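Local coordinates for lectin-like protein (Entamoeba histolytica HM-1:IMSS-A, PDB 5ZBT) that is of unknown function but, as the legume lectin-like domain of an ERGIC-53-like membrane protein, may bind D-mannose, at residues M135-K140 against E152-C157; G47-F52 against K65-N70; K74-S79 against I203-L208; E81-L86 against V170-Y175; N87-E92 against S221-S226. All coordinates share one frame; numbering follows the deposited sequence.

Contact 1: M135-K140 against E152-C157; sequences MISVLK and EMYYQC
The beta hairpin formed by strands 135-142 and 153-158 pairs Ile136, Val138 and Lys140 with Cys157, Tyr155 and Met153 at the edge of a seven-stranded antiparallel sheet. The axes of the two short strands run at 170°, and reciprocal backbone bonds set the register, as with Val138 N to Tyr155 O at 2.9 Å. Near the turn the register slips: Glu152 and Met153 both face Lys140, a classic beta bulge in which Lys140 O receives two weak bonds, from Glu152 N and Met153 N. The Lys140 side chain leaves with CG anti to the backbone N (chi1 -177°) and runs alongside Glu152, pointing the same way. Its NZ sits 3.1 Å from Glu152 OE2 in a salt bridge whose hydrogen bond is weak. Met153 lies beside the same lysine, its CE 3.7 Å from Lys140 CD. Ile136 and Val138 share this face and reach Ile186 and Ile184 of the other sheet, while Cys157 SG, 3.8 Å from Ile136 CB, is disulfide-bonded to Cys195. On the reverse face, Leu139 CD1 comes to the edge of the Tyr154 ring, 3.3 Å from its CD1. Met135 bends at chi2 and chi3, its CE 3.1 Å from Cys157 O. A bulged edge hairpin, largely apolar toward the second sheet and tied to it by a disulfide, belongs here to the beta sandwich of the legume-like lectins.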
# COMPACT_ATOMS: atom_id res chain seq x y z
N MET A 135 -12.45 -3.66 2.84
CA MET A 135 -11.73 -4.73 3.51
C MET A 135 -10.24 -4.46 3.40
O MET A 135 -9.76 -3.94 2.39
CB MET A 135 -12.05 -6.09 2.87
CG MET A 135 -13.45 -6.58 3.18
SD MET A 135 -13.61 -8.32 3.60
CE MET A 135 -12.73 -8.46 5.14
N ILE A 136 -9.51 -4.79 4.45
CA ILE A 136 -8.06 -4.79 4.43
C ILE A 136 -7.63 -6.24 4.52
O ILE A 136 -8.19 -7.01 5.32
CB ILE A 136 -7.49 -3.94 5.58
CG1 ILE A 136 -7.82 -2.46 5.31
CG2 ILE A 136 -5.99 -4.11 5.69
CD1 ILE A 136 -7.45 -1.52 6.45
N SER A 137 -6.70 -6.64 3.65
CA SER A 137 -6.21 -8.01 3.57
C SER A 137 -4.69 -8.00 3.55
O SER A 137 -4.06 -7.03 3.12
CB SER A 137 -6.69 -8.72 2.32
OG SER A 137 -8.00 -8.31 1.99
N VAL A 138 -4.10 -9.08 4.04
CA VAL A 138 -2.67 -9.33 3.90
C VAL A 138 -2.52 -10.69 3.25
O VAL A 138 -3.17 -11.66 3.65
CB VAL A 138 -1.94 -9.28 5.25
CG1 VAL A 138 -0.49 -9.64 5.05
CG2 VAL A 138 -2.05 -7.88 5.88
N LEU A 139 -1.67 -10.74 2.22
CA LEU A 139 -1.48 -11.93 1.41
C LEU A 139 0.02 -12.16 1.29
O LEU A 139 0.69 -11.43 0.56
CB LEU A 139 -2.10 -11.74 0.03
CG LEU A 139 -2.50 -13.00 -0.72
CD1 LEU A 139 -3.24 -13.88 0.23
CD2 LEU A 139 -3.40 -12.65 -1.87
N LYS A 140 0.54 -13.15 2.01
CA LYS A 140 1.94 -13.52 1.87
C LYS A 140 2.07 -14.61 0.82
O LYS A 140 1.33 -15.61 0.86
CB LYS A 140 2.53 -14.01 3.20
CG LYS A 140 4.01 -14.35 3.13
CD LYS A 140 4.62 -14.42 4.51
CE LYS A 140 6.15 -14.39 4.44
NZ LYS A 140 6.72 -15.70 3.95
N GLU A 152 0.58 -18.47 1.09
CA GLU A 152 1.28 -18.91 2.29
C GLU A 152 0.60 -18.40 3.56
O GLU A 152 0.60 -19.09 4.58
CB GLU A 152 2.74 -18.46 2.23
CG GLU A 152 3.50 -18.75 3.50
CD GLU A 152 4.99 -18.41 3.39
OE1 GLU A 152 5.46 -18.04 2.29
OE2 GLU A 152 5.68 -18.53 4.42
N MET A 153 0.01 -17.20 3.51
CA MET A 153 -0.73 -16.60 4.61
C MET A 153 -1.77 -15.67 4.03
O MET A 153 -1.50 -14.96 3.06
CB MET A 153 0.17 -15.80 5.56
CG MET A 153 1.35 -16.53 6.15
SD MET A 153 2.11 -15.50 7.42
CE MET A 153 3.72 -16.29 7.58
N TYR A 154 -2.96 -15.66 4.64
CA TYR A 154 -4.03 -14.75 4.23
C TYR A 154 -4.81 -14.31 5.47
O TYR A 154 -5.31 -15.15 6.21
CB TYR A 154 -4.97 -15.39 3.21
CG TYR A 154 -6.15 -14.48 2.90
CD1 TYR A 154 -6.01 -13.41 2.02
CD2 TYR A 154 -7.37 -14.65 3.52
CE1 TYR A 154 -7.08 -12.54 1.75
CE2 TYR A 154 -8.43 -13.80 3.26
CZ TYR A 154 -8.28 -12.75 2.38
OH TYR A 154 -9.35 -11.92 2.13
N TYR A 155 -4.93 -13.00 5.66
CA TYR A 155 -5.62 -12.40 6.79
C TYR A 155 -6.49 -11.26 6.28
O TYR A 155 -6.18 -10.65 5.26
CB TYR A 155 -4.63 -11.84 7.83
CG TYR A 155 -3.83 -12.87 8.62
CD1 TYR A 155 -2.78 -13.57 8.04
CD2 TYR A 155 -4.11 -13.12 9.96
CE1 TYR A 155 -2.04 -14.50 8.76
CE2 TYR A 155 -3.38 -14.05 10.69
CZ TYR A 155 -2.35 -14.72 10.08
OH TYR A 155 -1.61 -15.64 10.78
N GLN A 156 -7.57 -10.97 7.00
CA GLN A 156 -8.41 -9.87 6.56
C GLN A 156 -9.11 -9.22 7.74
O GLN A 156 -9.19 -9.76 8.84
CB GLN A 156 -9.42 -10.33 5.51
CG GLN A 156 -10.49 -11.27 6.01
CD GLN A 156 -11.39 -11.81 4.88
OE1 GLN A 156 -10.99 -11.88 3.71
NE2 GLN A 156 -12.60 -12.17 5.24
N CYS A 157 -9.60 -8.02 7.48
CA CYS A 157 -10.38 -7.27 8.44
C CYS A 157 -11.22 -6.29 7.63
O CYS A 157 -11.08 -6.16 6.41
CB CYS A 157 -9.49 -6.54 9.45
SG CYS A 157 -9.07 -4.83 8.93

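Contact 2: G47-F52 against K65-N70; sequences GPIIVF and KSSIMN
Ile49 N donates to Gly47 O at 2.7 Å and closes an inverse gamma turn centred on Pro48, which turns Pro48 and Ile49 toward Ser67. The turn lies where the chain leaves strand 43-46 of one sheet of the lectin beta sandwich and crosses to strand 50-51 of the other, whereas Ser67 belongs to strand 66-71, next to 43-46. No hydrogen bond joins the two segments, so the contact rests on packing. Gly47 enters the turn with a positive phi of 117°; its backbone angles by themselves call for glycine, and a CB here would run into Ser67 OG. The Pro48 ring comes alongside strand 66-71, its CD 3.4 Å from Ser66 O. The same carbon is 3.1 Å from Ser67 OG, which has its hydrogen bond with Ile58 O of the opposing sheet. Pro48 O is likewise held by Gln57 NE2, so both strand 56-59 and strand 66-71 border the turn. Ile49 does the reaching: its CG1 branch extends across the serine, with CD1 3.6 Å from Ser67 CB. Beyond it, CD1 approaches Ile68 O at 3.2 Å, and it ends 4.4 Å from Met69 CB.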
# COMPACT_ATOMS: atom_id res chain seq x y z
N GLY A 47 2.55 3.50 -15.32
CA GLY A 47 1.13 3.78 -15.38
C GLY A 47 0.89 5.26 -15.17
O GLY A 47 1.83 6.05 -15.05
N PRO A 48 -0.37 5.66 -15.12
CA PRO A 48 -0.70 7.09 -14.98
C PRO A 48 -0.46 7.67 -13.59
O PRO A 48 -1.34 8.34 -13.04
CB PRO A 48 -2.19 7.14 -15.32
CG PRO A 48 -2.68 5.78 -14.92
CD PRO A 48 -1.57 4.83 -15.32
N ILE A 49 0.73 7.45 -13.04
CA ILE A 49 1.14 8.13 -11.82
C ILE A 49 1.52 9.56 -12.16
O ILE A 49 2.15 9.81 -13.20
CB ILE A 49 2.31 7.38 -11.17
CG1 ILE A 49 1.84 6.05 -10.58
CG2 ILE A 49 3.00 8.24 -10.13
CD1 ILE A 49 2.67 4.89 -11.05
N ILE A 50 1.14 10.51 -11.30
CA ILE A 50 1.48 11.92 -11.47
C ILE A 50 1.75 12.52 -10.11
O ILE A 50 0.90 12.46 -9.22
CB ILE A 50 0.36 12.73 -12.16
CG1 ILE A 50 0.05 12.23 -13.57
CG2 ILE A 50 0.74 14.20 -12.17
CD1 ILE A 50 -1.20 12.89 -14.18
N VAL A 51 2.91 13.16 -9.95
CA VAL A 51 3.21 13.90 -8.72
C VAL A 51 2.59 15.29 -8.84
O VAL A 51 2.99 16.08 -9.70
CB VAL A 51 4.71 13.99 -8.46
CG1 VAL A 51 4.98 14.73 -7.16
CG2 VAL A 51 5.35 12.60 -8.48
N PHE A 52 1.59 15.57 -8.01
CA PHE A 52 0.98 16.88 -7.88
C PHE A 52 1.59 17.59 -6.68
O PHE A 52 2.39 17.01 -5.93
CB PHE A 52 -0.54 16.76 -7.75
CG PHE A 52 -1.25 16.49 -9.05
CD1 PHE A 52 -1.59 17.54 -9.91
CD2 PHE A 52 -1.59 15.20 -9.41
CE1 PHE A 52 -2.24 17.29 -11.11
CE2 PHE A 52 -2.25 14.94 -10.61
CZ PHE A 52 -2.58 15.99 -11.46
N LYS A 65 -8.22 1.35 -14.97
CA LYS A 65 -6.88 1.90 -14.94
C LYS A 65 -6.14 1.47 -13.67
O LYS A 65 -6.73 1.29 -12.60
CB LYS A 65 -6.93 3.42 -15.05
CG LYS A 65 -7.58 3.88 -16.36
CD LYS A 65 -7.35 5.34 -16.59
CE LYS A 65 -7.34 5.69 -18.06
NZ LYS A 65 -7.71 7.14 -18.21
N SER A 66 -4.83 1.29 -13.81
CA SER A 66 -4.02 0.80 -12.71
C SER A 66 -2.61 1.33 -12.88
O SER A 66 -2.22 1.77 -13.95
CB SER A 66 -4.04 -0.73 -12.65
OG SER A 66 -3.35 -1.28 -13.76
N SER A 67 -1.84 1.28 -11.79
CA SER A 67 -0.49 1.84 -11.73
C SER A 67 0.32 1.07 -10.70
O SER A 67 -0.23 0.51 -9.75
CB SER A 67 -0.50 3.31 -11.34
OG SER A 67 -1.22 4.09 -12.28
N ILE A 68 1.64 1.06 -10.89
CA ILE A 68 2.56 0.55 -9.89
C ILE A 68 3.67 1.57 -9.68
O ILE A 68 4.23 2.11 -10.64
CB ILE A 68 3.14 -0.84 -10.26
CG1 ILE A 68 3.90 -0.80 -11.59
CG2 ILE A 68 2.02 -1.88 -10.35
CD1 ILE A 68 4.28 -2.19 -12.09
N MET A 69 3.96 1.87 -8.43
CA MET A 69 5.04 2.75 -8.03
C MET A 69 6.04 1.86 -7.30
O MET A 69 5.71 1.31 -6.24
CB MET A 69 4.49 3.86 -7.13
CG MET A 69 5.26 5.14 -7.08
SD MET A 69 4.31 6.25 -6.04
CE MET A 69 5.60 7.31 -5.45
N ASN A 70 7.23 1.70 -7.86
CA ASN A 70 8.24 0.74 -7.40
C ASN A 70 9.40 1.46 -6.74
O ASN A 70 10.07 2.28 -7.37
CB ASN A 70 8.78 -0.08 -8.57
CG ASN A 70 7.90 -1.22 -8.92
OD1 ASN A 70 7.12 -1.69 -8.09
ND2 ASN A 70 8.01 -1.70 -10.16

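Contact 3: K74-S79 against I203-L208; sequences KVDLPS and IPPFYL
Val75 N donates to Phe206 O at 2.8 Å in a nearly straight bond (171° at the hydrogen), and Phe206 N returns one to Val75 O at 3.0 Å. The two form a single antiparallel hydrogen-bonded bridge. Beside it, one water donates to Pro205 O at 2.7 Å and accepts a weak bond from Lys74 NZ, whose hydrogen bond to protein goes to Glu104 O; a second donates to Asp76 OD1 and, weakly, to Ile203 O. Lys74 lies across Tyr207, with CB over the ring centre, 3.9 Å from the centroid, as a CH-pi contact. Val75 CG2 also sits over a face, that of Phe206, but offset toward the rim, 3.7 Å from the centroid. With chi1 at 62°, Phe206 tucks its ring back under the bridge. The Leu77 side chain crosses that of Phe206 at about a right angle, CD1 3.9 Å from CZ. The bridge joins the connection between strands 66-71 and 80-90 of the two sheets to the start of strand 207-213, in a legume-like lectin beta sandwich.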
# COMPACT_ATOMS: atom_id res chain seq x y z
N LYS A 74 16.28 -1.57 -2.62
CA LYS A 74 15.91 -2.60 -1.65
C LYS A 74 16.44 -2.24 -0.27
O LYS A 74 17.62 -1.87 -0.12
CB LYS A 74 16.46 -3.94 -2.12
CG LYS A 74 16.24 -5.07 -1.14
CD LYS A 74 16.72 -6.41 -1.72
CE LYS A 74 15.53 -7.34 -1.95
NZ LYS A 74 15.83 -8.42 -2.94
N VAL A 75 15.58 -2.35 0.76
CA VAL A 75 15.92 -1.92 2.11
C VAL A 75 16.05 -3.12 3.04
O VAL A 75 15.38 -4.14 2.88
CB VAL A 75 14.89 -0.92 2.67
CG1 VAL A 75 14.93 0.38 1.90
CG2 VAL A 75 13.47 -1.51 2.65
N ASP A 76 16.94 -2.98 4.02
CA ASP A 76 17.15 -3.96 5.09
C ASP A 76 16.83 -3.25 6.40
O ASP A 76 17.72 -2.62 6.98
CB ASP A 76 18.58 -4.49 5.07
CG ASP A 76 18.76 -5.73 5.94
OD1 ASP A 76 17.84 -6.06 6.72
OD2 ASP A 76 19.82 -6.38 5.82
N LEU A 77 15.58 -3.36 6.87
CA LEU A 77 15.23 -2.40 7.91
C LEU A 77 15.25 -3.04 9.29
O LEU A 77 15.00 -4.24 9.43
CB LEU A 77 13.84 -1.81 7.66
CG LEU A 77 13.68 -0.96 6.41
CD1 LEU A 77 12.28 -0.43 6.35
CD2 LEU A 77 14.70 0.18 6.42
N PRO A 78 15.53 -2.26 10.33
CA PRO A 78 15.20 -2.70 11.69
C PRO A 78 13.70 -2.59 11.91
O PRO A 78 12.97 -2.29 10.96
CB PRO A 78 15.96 -1.71 12.57
CG PRO A 78 15.91 -0.45 11.76
CD PRO A 78 16.02 -0.87 10.31
N SER A 79 13.24 -2.79 13.13
CA SER A 79 11.82 -2.63 13.41
C SER A 79 11.37 -1.28 12.90
O SER A 79 12.03 -0.27 13.11
CB SER A 79 11.54 -2.76 14.91
OG SER A 79 11.88 -4.07 15.32
N ILE A 203 10.14 -10.98 7.27
CA ILE A 203 10.25 -9.99 6.20
C ILE A 203 11.72 -9.84 5.83
O ILE A 203 12.46 -9.11 6.51
CB ILE A 203 9.64 -8.64 6.59
CG1 ILE A 203 8.18 -8.82 7.03
CG2 ILE A 203 9.72 -7.67 5.43
CD1 ILE A 203 7.50 -7.55 7.43
N PRO A 204 12.18 -10.49 4.77
CA PRO A 204 13.56 -10.28 4.30
C PRO A 204 13.71 -8.89 3.70
O PRO A 204 12.71 -8.18 3.55
CB PRO A 204 13.72 -11.38 3.22
CG PRO A 204 12.54 -12.28 3.37
CD PRO A 204 11.44 -11.44 3.92
N PRO A 205 14.92 -8.47 3.34
CA PRO A 205 15.08 -7.20 2.61
C PRO A 205 14.07 -7.08 1.46
O PRO A 205 13.76 -8.06 0.79
CB PRO A 205 16.52 -7.26 2.10
CG PRO A 205 17.24 -8.13 3.11
CD PRO A 205 16.22 -9.12 3.64
N PHE A 206 13.54 -5.88 1.25
CA PHE A 206 12.43 -5.73 0.31
C PHE A 206 12.49 -4.41 -0.44
O PHE A 206 13.09 -3.42 -0.01
CB PHE A 206 11.08 -5.85 1.04
CG PHE A 206 10.83 -4.78 2.07
CD1 PHE A 206 11.15 -4.99 3.42
CD2 PHE A 206 10.27 -3.56 1.72
CE1 PHE A 206 10.92 -4.01 4.37
CE2 PHE A 206 10.04 -2.57 2.67
CZ PHE A 206 10.36 -2.80 4.00
N TYR A 207 11.82 -4.40 -1.59
CA TYR A 207 11.42 -3.18 -2.25
C TYR A 207 10.01 -2.80 -1.82
O TYR A 207 9.12 -3.66 -1.76
CB TYR A 207 11.43 -3.34 -3.77
CG TYR A 207 12.75 -3.70 -4.41
CD1 TYR A 207 13.62 -2.70 -4.86
CD2 TYR A 207 13.10 -5.02 -4.63
CE1 TYR A 207 14.81 -3.01 -5.49
CE2 TYR A 207 14.29 -5.35 -5.25
CZ TYR A 207 15.14 -4.34 -5.68
OH TYR A 207 16.32 -4.65 -6.31
N LEU A 208 9.80 -1.52 -1.56
CA LEU A 208 8.48 -1.02 -1.18
C LEU A 208 7.73 -0.59 -2.43
O LEU A 208 8.22 0.26 -3.19
CB LEU A 208 8.60 0.14 -0.19
CG LEU A 208 7.24 0.65 0.29
CD1 LEU A 208 6.51 -0.45 1.08
CD2 LEU A 208 7.39 1.88 1.12
O HOH W 1 15.25 -10.12 -0.22
O HOH W 2 15.36 -7.51 6.64

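Contact 4: E81-L86 against V170-Y175; sequences ELQLKL and VLRIKY
Regular antiparallel strand pairing joins Leu82 to Ile173 and Leu84 to Leu171 inside one sheet; the centre of the contact is about 8 Å from the centre of the chain. Both are hydrogen-bonded pairs; Ile173 N reaches Leu82 O at 2.9 Å with 174° at the hydrogen. These four side chains share the buried face, where Leu84, Leu171 and Ile173 all touch Val100 of the opposing sheet. In the lectin beta sandwich, strand 80-90 is the central strand of its sheet and 170-176 its neighbour. On the other face Glu81 OE2 accepts from opposite faces of its carboxylate plane: Arg172 NH1 at 3.0 Å, a salt bridge, and Gln83 NE2, modelled at 2.5 Å, too short to be trusted. A bend at chi3 (-36°) brings NH1 back over Glu81; the guanidinium meets OE2 edge-on, its plane 60° from the carboxylate. Arg172 NH2 is fixed by Asn192 OD1. Lys174 runs beside Glu81 with CD 3.3 Å from OE1. Val170 CG2 packs on Lys85 CG at 3.9 Å.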
# COMPACT_ATOMS: atom_id res chain seq x y z
N GLU A 81 7.96 1.31 11.18
CA GLU A 81 6.56 1.64 11.00
C GLU A 81 6.45 2.47 9.73
O GLU A 81 7.19 3.44 9.55
CB GLU A 81 6.00 2.40 12.22
CG GLU A 81 4.72 3.12 11.91
CD GLU A 81 3.97 3.61 13.14
OE1 GLU A 81 4.03 2.96 14.21
OE2 GLU A 81 3.29 4.65 13.02
N LEU A 82 5.56 2.05 8.83
CA LEU A 82 5.23 2.83 7.65
C LEU A 82 3.83 3.41 7.82
O LEU A 82 2.91 2.72 8.29
CB LEU A 82 5.31 1.99 6.37
CG LEU A 82 6.57 1.14 6.20
CD1 LEU A 82 6.38 0.06 5.15
CD2 LEU A 82 7.75 2.03 5.84
N GLN A 83 3.68 4.69 7.44
CA GLN A 83 2.41 5.41 7.49
C GLN A 83 2.10 5.95 6.10
O GLN A 83 2.82 6.82 5.59
CB GLN A 83 2.46 6.56 8.50
CG GLN A 83 2.55 6.13 9.95
CD GLN A 83 2.87 7.28 10.86
OE1 GLN A 83 2.66 8.43 10.49
NE2 GLN A 83 3.39 6.99 12.04
N LEU A 84 1.04 5.45 5.50
CA LEU A 84 0.65 5.85 4.16
C LEU A 84 -0.66 6.62 4.27
O LEU A 84 -1.71 6.04 4.57
CB LEU A 84 0.50 4.64 3.25
CG LEU A 84 0.22 4.99 1.78
CD1 LEU A 84 1.50 5.55 1.15
CD2 LEU A 84 -0.24 3.79 1.05
N LYS A 85 -0.61 7.93 4.04
CA LYS A 85 -1.79 8.76 4.16
C LYS A 85 -2.53 8.81 2.82
O LYS A 85 -1.94 9.15 1.78
CB LYS A 85 -1.41 10.15 4.64
CG LYS A 85 -2.59 11.02 5.02
CD LYS A 85 -2.15 12.28 5.73
CE LYS A 85 -3.32 13.22 5.87
NZ LYS A 85 -3.05 14.29 6.87
N LEU A 86 -3.82 8.50 2.86
CA LEU A 86 -4.66 8.29 1.68
C LEU A 86 -5.43 9.55 1.31
O LEU A 86 -5.87 10.31 2.17
CB LEU A 86 -5.66 7.17 1.95
CG LEU A 86 -5.31 5.70 1.73
CD1 LEU A 86 -3.89 5.42 2.09
CD2 LEU A 86 -6.23 4.87 2.59
N VAL A 170 -4.95 6.96 7.30
CA VAL A 170 -3.55 6.60 7.35
C VAL A 170 -3.47 5.09 7.56
O VAL A 170 -3.93 4.59 8.60
CB VAL A 170 -2.81 7.35 8.45
CG1 VAL A 170 -1.33 6.98 8.47
CG2 VAL A 170 -3.01 8.85 8.26
N LEU A 171 -2.94 4.37 6.58
CA LEU A 171 -2.67 2.95 6.72
C LEU A 171 -1.36 2.78 7.49
O LEU A 171 -0.33 3.36 7.11
CB LEU A 171 -2.60 2.29 5.35
CG LEU A 171 -2.04 0.86 5.29
CD1 LEU A 171 -3.01 -0.13 5.93
CD2 LEU A 171 -1.71 0.45 3.84
N ARG A 172 -1.39 2.00 8.57
CA ARG A 172 -0.23 1.85 9.44
C ARG A 172 0.29 0.42 9.37
O ARG A 172 -0.43 -0.53 9.69
CB ARG A 172 -0.56 2.24 10.88
CG ARG A 172 0.66 2.29 11.82
CD ARG A 172 0.30 2.57 13.30
NE ARG A 172 -0.82 3.49 13.45
CZ ARG A 172 -0.75 4.80 13.25
NH1 ARG A 172 0.40 5.37 12.92
NH2 ARG A 172 -1.85 5.53 13.37
N ILE A 173 1.55 0.26 8.96
CA ILE A 173 2.20 -1.03 8.80
C ILE A 173 3.38 -1.08 9.77
O ILE A 173 4.36 -0.34 9.60
CB ILE A 173 2.67 -1.25 7.35
CG1 ILE A 173 1.46 -1.31 6.41
CG2 ILE A 173 3.53 -2.51 7.23
CD1 ILE A 173 1.80 -0.89 5.00
N LYS A 174 3.30 -1.94 10.79
CA LYS A 174 4.31 -2.03 11.83
C LYS A 174 4.90 -3.44 11.84
O LYS A 174 4.15 -4.42 11.86
CB LYS A 174 3.72 -1.74 13.22
CG LYS A 174 3.30 -0.32 13.48
CD LYS A 174 3.12 -0.10 15.00
CE LYS A 174 1.89 -0.84 15.56
NZ LYS A 174 1.69 -0.69 17.04
N TYR A 175 6.22 -3.54 11.88
CA TYR A 175 6.88 -4.83 11.97
C TYR A 175 7.95 -4.80 13.06
O TYR A 175 8.82 -3.93 13.06
CB TYR A 175 7.50 -5.23 10.64
CG TYR A 175 8.15 -6.60 10.63
CD1 TYR A 175 7.39 -7.75 10.84
CD2 TYR A 175 9.52 -6.75 10.39
CE1 TYR A 175 7.97 -9.01 10.81
CE2 TYR A 175 10.12 -8.01 10.35
CZ TYR A 175 9.33 -9.14 10.56
OH TYR A 175 9.90 -10.39 10.53

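Contact 5: N87-E92 against S221-S226; sequences NIICKE and SYRVQS
Asn87 and Arg223 have the most surface buried here, followed by Ile89, and together they join the far end of strand 80-90 to its neighbour 220-231 in one sheet of the lectin beta sandwich. The arginine grips the asparagine with two nitrogens on one side of its guanidinium. NE donates to the backbone Asn87 O at 3.1 Å, and NH2 to the side-chain Asn87 OD1 at 2.7 Å. Both acceptors lie close to the guanidinium plane, yet the donors stand well above the two carbonyl planes, and the amide is turned 70° from the guanidinium. NH2 is also 2.8 Å from Asn87 ND2, a meeting of two donors: it lies over the amide rather than at the end of its C=O, so this arm is doubtful in detail, while the NE bond is sounder. Arg223 gets there with CG beside its backbone N (chi1 -34°) and a bend at chi3. In return, Asn87 N donates to Arg223 O at 2.9 Å. Ile89 CG1 lies over one face of the guanidinium, toward the rim, 3.4 Å from Arg223 NH2, and Tyr55 makes a cation-pi contact with the same arginine. Two residues on from Asn87, Ile89 and Ser221 exchange backbone bonds as a hydrogen-bonded antiparallel pair, Ser221 N reaching Ile89 O at 2.7 Å. Tyr222 OH bonds Gly95 O, and Ile88 CG1 lies 3.7 Å from Tyr222 CD1.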
# COMPACT_ATOMS: atom_id res chain seq x y z
N ASN A 87 -5.62 9.73 -0.00
CA ASN A 87 -6.50 10.78 -0.56
C ASN A 87 -7.24 10.14 -1.74
O ASN A 87 -6.77 10.19 -2.88
CB ASN A 87 -5.69 12.00 -0.98
CG ASN A 87 -6.55 13.18 -1.40
OD1 ASN A 87 -7.78 13.11 -1.40
ND2 ASN A 87 -5.90 14.29 -1.76
N ILE A 88 -8.38 9.51 -1.46
CA ILE A 88 -9.12 8.72 -2.45
C ILE A 88 -10.42 9.45 -2.80
O ILE A 88 -11.19 9.83 -1.90
CB ILE A 88 -9.40 7.30 -1.93
CG1 ILE A 88 -8.10 6.55 -1.64
CG2 ILE A 88 -10.20 6.49 -2.96
CD1 ILE A 88 -8.33 5.27 -0.84
N ILE A 89 -10.67 9.65 -4.09
CA ILE A 89 -11.84 10.38 -4.57
C ILE A 89 -12.78 9.41 -5.28
O ILE A 89 -12.36 8.68 -6.19
CB ILE A 89 -11.45 11.53 -5.51
CG1 ILE A 89 -10.51 12.51 -4.81
CG2 ILE A 89 -12.69 12.27 -5.98
CD1 ILE A 89 -11.00 12.92 -3.44
N CYS A 90 -14.05 9.42 -4.88
CA CYS A 90 -15.09 8.61 -5.51
C CYS A 90 -16.38 9.42 -5.55
O CYS A 90 -16.94 9.74 -4.50
CB CYS A 90 -15.33 7.31 -4.74
SG CYS A 90 -13.82 6.52 -4.13
N LYS A 91 -16.86 9.73 -6.77
CA LYS A 91 -18.15 10.40 -6.92
C LYS A 91 -19.25 9.64 -6.21
O LYS A 91 -20.03 10.23 -5.44
CB LYS A 91 -18.51 10.56 -8.40
N GLU A 92 -19.31 8.32 -6.41
CA GLU A 92 -20.35 7.50 -5.82
C GLU A 92 -19.66 6.45 -4.96
O GLU A 92 -18.93 6.81 -4.03
CB GLU A 92 -21.27 6.93 -6.89
N SER A 221 -10.69 7.61 -8.01
CA SER A 221 -9.30 8.03 -8.21
C SER A 221 -8.50 7.78 -6.93
O SER A 221 -8.88 8.25 -5.85
CB SER A 221 -9.22 9.50 -8.61
OG SER A 221 -7.88 9.90 -8.80
N TYR A 222 -7.39 7.04 -7.07
CA TYR A 222 -6.54 6.68 -5.94
C TYR A 222 -5.34 7.60 -5.90
O TYR A 222 -4.67 7.82 -6.92
CB TYR A 222 -6.09 5.22 -6.01
CG TYR A 222 -7.20 4.26 -5.62
CD1 TYR A 222 -7.52 4.05 -4.28
CD2 TYR A 222 -7.94 3.60 -6.59
CE1 TYR A 222 -8.55 3.19 -3.92
CE2 TYR A 222 -8.97 2.72 -6.23
CZ TYR A 222 -9.27 2.54 -4.91
OH TYR A 222 -10.28 1.69 -4.58
N ARG A 223 -5.10 8.20 -4.73
CA ARG A 223 -4.01 9.16 -4.60
C ARG A 223 -3.47 9.06 -3.18
O ARG A 223 -4.17 8.60 -2.26
CB ARG A 223 -4.47 10.59 -4.97
CG ARG A 223 -5.51 10.55 -6.09
CD ARG A 223 -6.28 11.77 -6.34
NE ARG A 223 -6.84 12.33 -5.13
CZ ARG A 223 -7.18 13.61 -5.07
NH1 ARG A 223 -7.00 14.36 -6.14
NH2 ARG A 223 -7.68 14.12 -3.95
N VAL A 224 -2.22 9.47 -3.01
CA VAL A 224 -1.49 9.28 -1.76
C VAL A 224 -0.93 10.64 -1.33
O VAL A 224 -0.24 11.30 -2.10
CB VAL A 224 -0.38 8.23 -1.92
CG1 VAL A 224 0.62 8.32 -0.80
CG2 VAL A 224 -1.00 6.85 -1.98
N GLN A 225 -1.25 11.04 -0.10
CA GLN A 225 -0.78 12.33 0.41
C GLN A 225 0.67 12.28 0.85
O GLN A 225 1.42 13.23 0.62
CB GLN A 225 -1.64 12.78 1.58
CG GLN A 225 -2.98 13.29 1.17
CD GLN A 225 -3.22 14.68 1.70
OE1 GLN A 225 -3.55 14.85 2.88
NE2 GLN A 225 -3.06 15.68 0.83
N SER A 226 1.08 11.20 1.52
CA SER A 226 2.42 11.12 2.08
C SER A 226 2.71 9.69 2.49
O SER A 226 1.80 8.88 2.71
CB SER A 226 2.59 12.04 3.29
OG SER A 226 1.67 11.69 4.29

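In the fold
Contact 4 is the most central, its centre about 8 Å from that of the chain, with no exposed touching residue; contacts 2 and 5 have one each, contacts 1 and 3 three. Contacts 4 and 5 both use strand 80-90, with 170-176 on one side and 220-231 on the other, and touch through Lys85, Gln225 and Ser226. Contact 1 pairs strands at an edge of the opposing sheet, which contacts 2 and 3 also reach through strands 66-71 and 207-213. Chemistry follows place: ladders of backbone bonds with salt bridges in contacts 1 and 4, an arginine clasp in contact 5, one bridge with waters in contact 3, and packing alone across contact 2.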